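Local coordinates for protein oxidoreductase (Methanosarcina mazei, PDB 3KA7) that binds flavin-adenine dinucleotide and is probably an oxidoreductase of the flavin-containing amine oxidase family, at residues A[6-12]-A[246-250]. Numbering follows the deposited sequence.
Sequences IGAGLGG and SNLGH. With FAD (flavin-adenine dinucleotide), chain B.
Parallel strands 2-6 and 243-246 end side by side, Ile6 bridging Ser246 with CA atoms 4.7 Å apart, and one backbone hydrogen bond, Asn247 N to Ile6 O (2.9 Å, N-H...O angle 156°), carries the pairing one residue past the second strand. Asn247, the residue most covered here, then leaves the extended conformation (phi/psi -98/24), its CA-to-CB bond pointing toward the turn 7-9; bare Gly9, Gly11 and Gly12 leave room for its short t side chain, whose end a CB on any of them would strike. Strand, glycine-rich turn and helix 10-21 form the dinucleotide-binding beta-alpha unit of a Rossmann-type fold, with Gly7, Gly9 and Gly12 matching GxGxxG. Gly7, at phi/psi 98/130, has a backbone any side chain would strain, and makes room for the ribose at FAD O4B; Gly9 lets the diphosphate approach at O3P, and Gly12 lets the helix lie close against Gly7 O. Gly11 N donates to FAD O1P (2.8 Å). Branched, apolar Ile6 and Leu248 (both mt) suit the buried space between sheet and helix 250-256, where both touch Leu256: Leu248 CD1 lies 3.6 Å from Ile6 CG2, and Leu248 CD2 a tight 3.1 Å from FAD C8A.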
# COMPACT_ATOMS: atom_id res chain seq x y z
N ILE A 6 -8.18 -1.93 17.91
CA ILE A 6 -9.42 -2.06 17.14
C ILE A 6 -9.06 -2.38 15.69
O ILE A 6 -8.52 -1.53 15.00
CB ILE A 6 -10.24 -0.76 17.19
CG1 ILE A 6 -10.48 -0.32 18.65
CG2 ILE A 6 -11.57 -0.95 16.46
CD1 ILE A 6 -11.08 1.06 18.79
N GLY A 7 -9.33 -3.61 15.25
CA GLY A 7 -9.06 -4.03 13.88
C GLY A 7 -7.74 -4.78 13.78
O GLY A 7 -6.71 -4.31 14.28
N ALA A 8 -7.79 -5.95 13.14
CA ALA A 8 -6.61 -6.79 12.93
C ALA A 8 -6.02 -6.61 11.55
O ALA A 8 -5.61 -7.58 10.93
CB ALA A 8 -6.94 -8.26 13.19
N GLY A 9 -5.95 -5.37 11.07
CA GLY A 9 -5.21 -5.09 9.85
C GLY A 9 -3.73 -5.15 10.15
O GLY A 9 -3.33 -5.32 11.30
N LEU A 10 -2.90 -4.95 9.14
CA LEU A 10 -1.47 -5.01 9.35
C LEU A 10 -1.01 -4.04 10.44
O LEU A 10 -0.22 -4.40 11.32
CB LEU A 10 -0.74 -4.74 8.03
CG LEU A 10 0.79 -4.70 8.11
CD1 LEU A 10 1.35 -6.08 8.48
CD2 LEU A 10 1.34 -4.21 6.79
N GLY A 11 -1.51 -2.80 10.40
CA GLY A 11 -1.17 -1.83 11.44
C GLY A 11 -1.50 -2.30 12.85
O GLY A 11 -0.70 -2.16 13.77
N GLY A 12 -2.70 -2.85 13.02
CA GLY A 12 -3.15 -3.31 14.33
C GLY A 12 -2.33 -4.48 14.84
O GLY A 12 -2.00 -4.54 16.04
N SER A 246 -6.35 2.39 17.41
CA SER A 246 -7.38 2.16 16.39
C SER A 246 -6.74 1.97 15.04
O SER A 246 -6.03 2.86 14.57
CB SER A 246 -8.38 3.30 16.33
OG SER A 246 -9.25 3.08 15.22
N ASN A 247 -6.99 0.83 14.40
CA ASN A 247 -6.46 0.53 13.07
C ASN A 247 -7.50 0.82 11.97
O ASN A 247 -7.43 0.27 10.86
CB ASN A 247 -6.05 -0.93 13.03
CG ASN A 247 -5.18 -1.28 11.84
OD1 ASN A 247 -4.52 -0.43 11.20
ND2 ASN A 247 -5.14 -2.55 11.55
N LEU A 248 -8.45 1.71 12.28
CA LEU A 248 -9.59 1.95 11.37
C LEU A 248 -9.46 3.20 10.51
O LEU A 248 -10.29 3.45 9.62
CB LEU A 248 -10.90 2.02 12.19
CG LEU A 248 -11.23 0.81 13.07
CD1 LEU A 248 -12.64 1.02 13.61
CD2 LEU A 248 -11.16 -0.52 12.31
N GLY A 249 -8.41 3.99 10.75
CA GLY A 249 -8.24 5.32 10.13
C GLY A 249 -8.99 6.39 10.91
O GLY A 249 -9.93 6.08 11.64
N HIS A 250 -8.60 7.64 10.73
CA HIS A 250 -9.20 8.73 11.52
C HIS A 250 -10.70 8.89 11.29
O HIS A 250 -11.44 9.13 12.24
CB HIS A 250 -8.50 10.06 11.24
CG HIS A 250 -7.14 10.17 11.86
ND1 HIS A 250 -6.97 10.45 13.20
CD2 HIS A 250 -5.91 10.03 11.34
CE1 HIS A 250 -5.67 10.49 13.47
NE2 HIS A 250 -5.01 10.24 12.36
PA FAD B . -6.74 -2.48 7.24
O1A FAD B . -7.57 -1.30 6.80
O2A FAD B . -6.32 -3.45 6.16
O5B FAD B . -7.54 -3.29 8.37
C5B FAD B . -8.52 -2.63 9.15
C4B FAD B . -9.23 -3.76 9.91
O4B FAD B . -10.18 -3.25 10.82
C3B FAD B . -9.96 -4.69 8.94
O3B FAD B . -9.54 -6.03 9.13
C2B FAD B . -11.44 -4.50 9.31
O2B FAD B . -12.21 -5.68 9.14
C1B FAD B . -11.35 -4.06 10.77
N9A FAD B . -12.48 -3.24 11.24
C8A FAD B . -13.13 -2.20 10.60
N7A FAD B . -14.06 -1.70 11.46
C5A FAD B . -14.00 -2.41 12.61
C6A FAD B . -14.72 -2.36 13.80
N6A FAD B . -15.60 -1.39 14.00
N1A FAD B . -14.42 -3.25 14.81
C2A FAD B . -13.42 -4.19 14.66
N3A FAD B . -12.70 -4.25 13.48
C4A FAD B . -13.01 -3.37 12.48
N1 FAD B . 0.55 -2.38 0.04
C2 FAD B . 1.85 -2.82 -0.14
O2 FAD B . 2.71 -2.56 0.71
N3 FAD B . 2.17 -3.52 -1.29
C4 FAD B . 1.21 -3.78 -2.26
O4 FAD B . 1.49 -4.40 -3.28
C4X FAD B . -0.09 -3.34 -2.07
N5 FAD B . -1.06 -3.58 -3.04
C5X FAD B . -2.35 -3.15 -2.84
C6 FAD B . -3.34 -3.40 -3.79
C7 FAD B . -4.65 -2.98 -3.58
C7M FAD B . -5.69 -3.26 -4.63
C8 FAD B . -4.96 -2.30 -2.41
C8M FAD B . -6.36 -1.83 -2.14
C9 FAD B . -3.98 -2.04 -1.45
C9A FAD B . -2.67 -2.47 -1.66
N10 FAD B . -1.69 -2.21 -0.71
C10 FAD B . -0.41 -2.65 -0.91
C1' FAD B . -1.98 -1.40 0.51
C2' FAD B . -2.19 -2.35 1.69
O2' FAD B . -3.05 -3.42 1.30
C3' FAD B . -2.80 -1.57 2.85
O3' FAD B . -2.09 -0.35 3.02
C4' FAD B . -2.81 -2.29 4.20
O4' FAD B . -3.31 -3.61 4.09
C5' FAD B . -3.74 -1.50 5.11
O5' FAD B . -3.53 -1.97 6.42
P FAD B . -4.16 -1.19 7.65
O1P FAD B . -3.20 -1.27 8.82
O2P FAD B . -4.59 0.22 7.28
O3P FAD B . -5.46 -2.01 8.10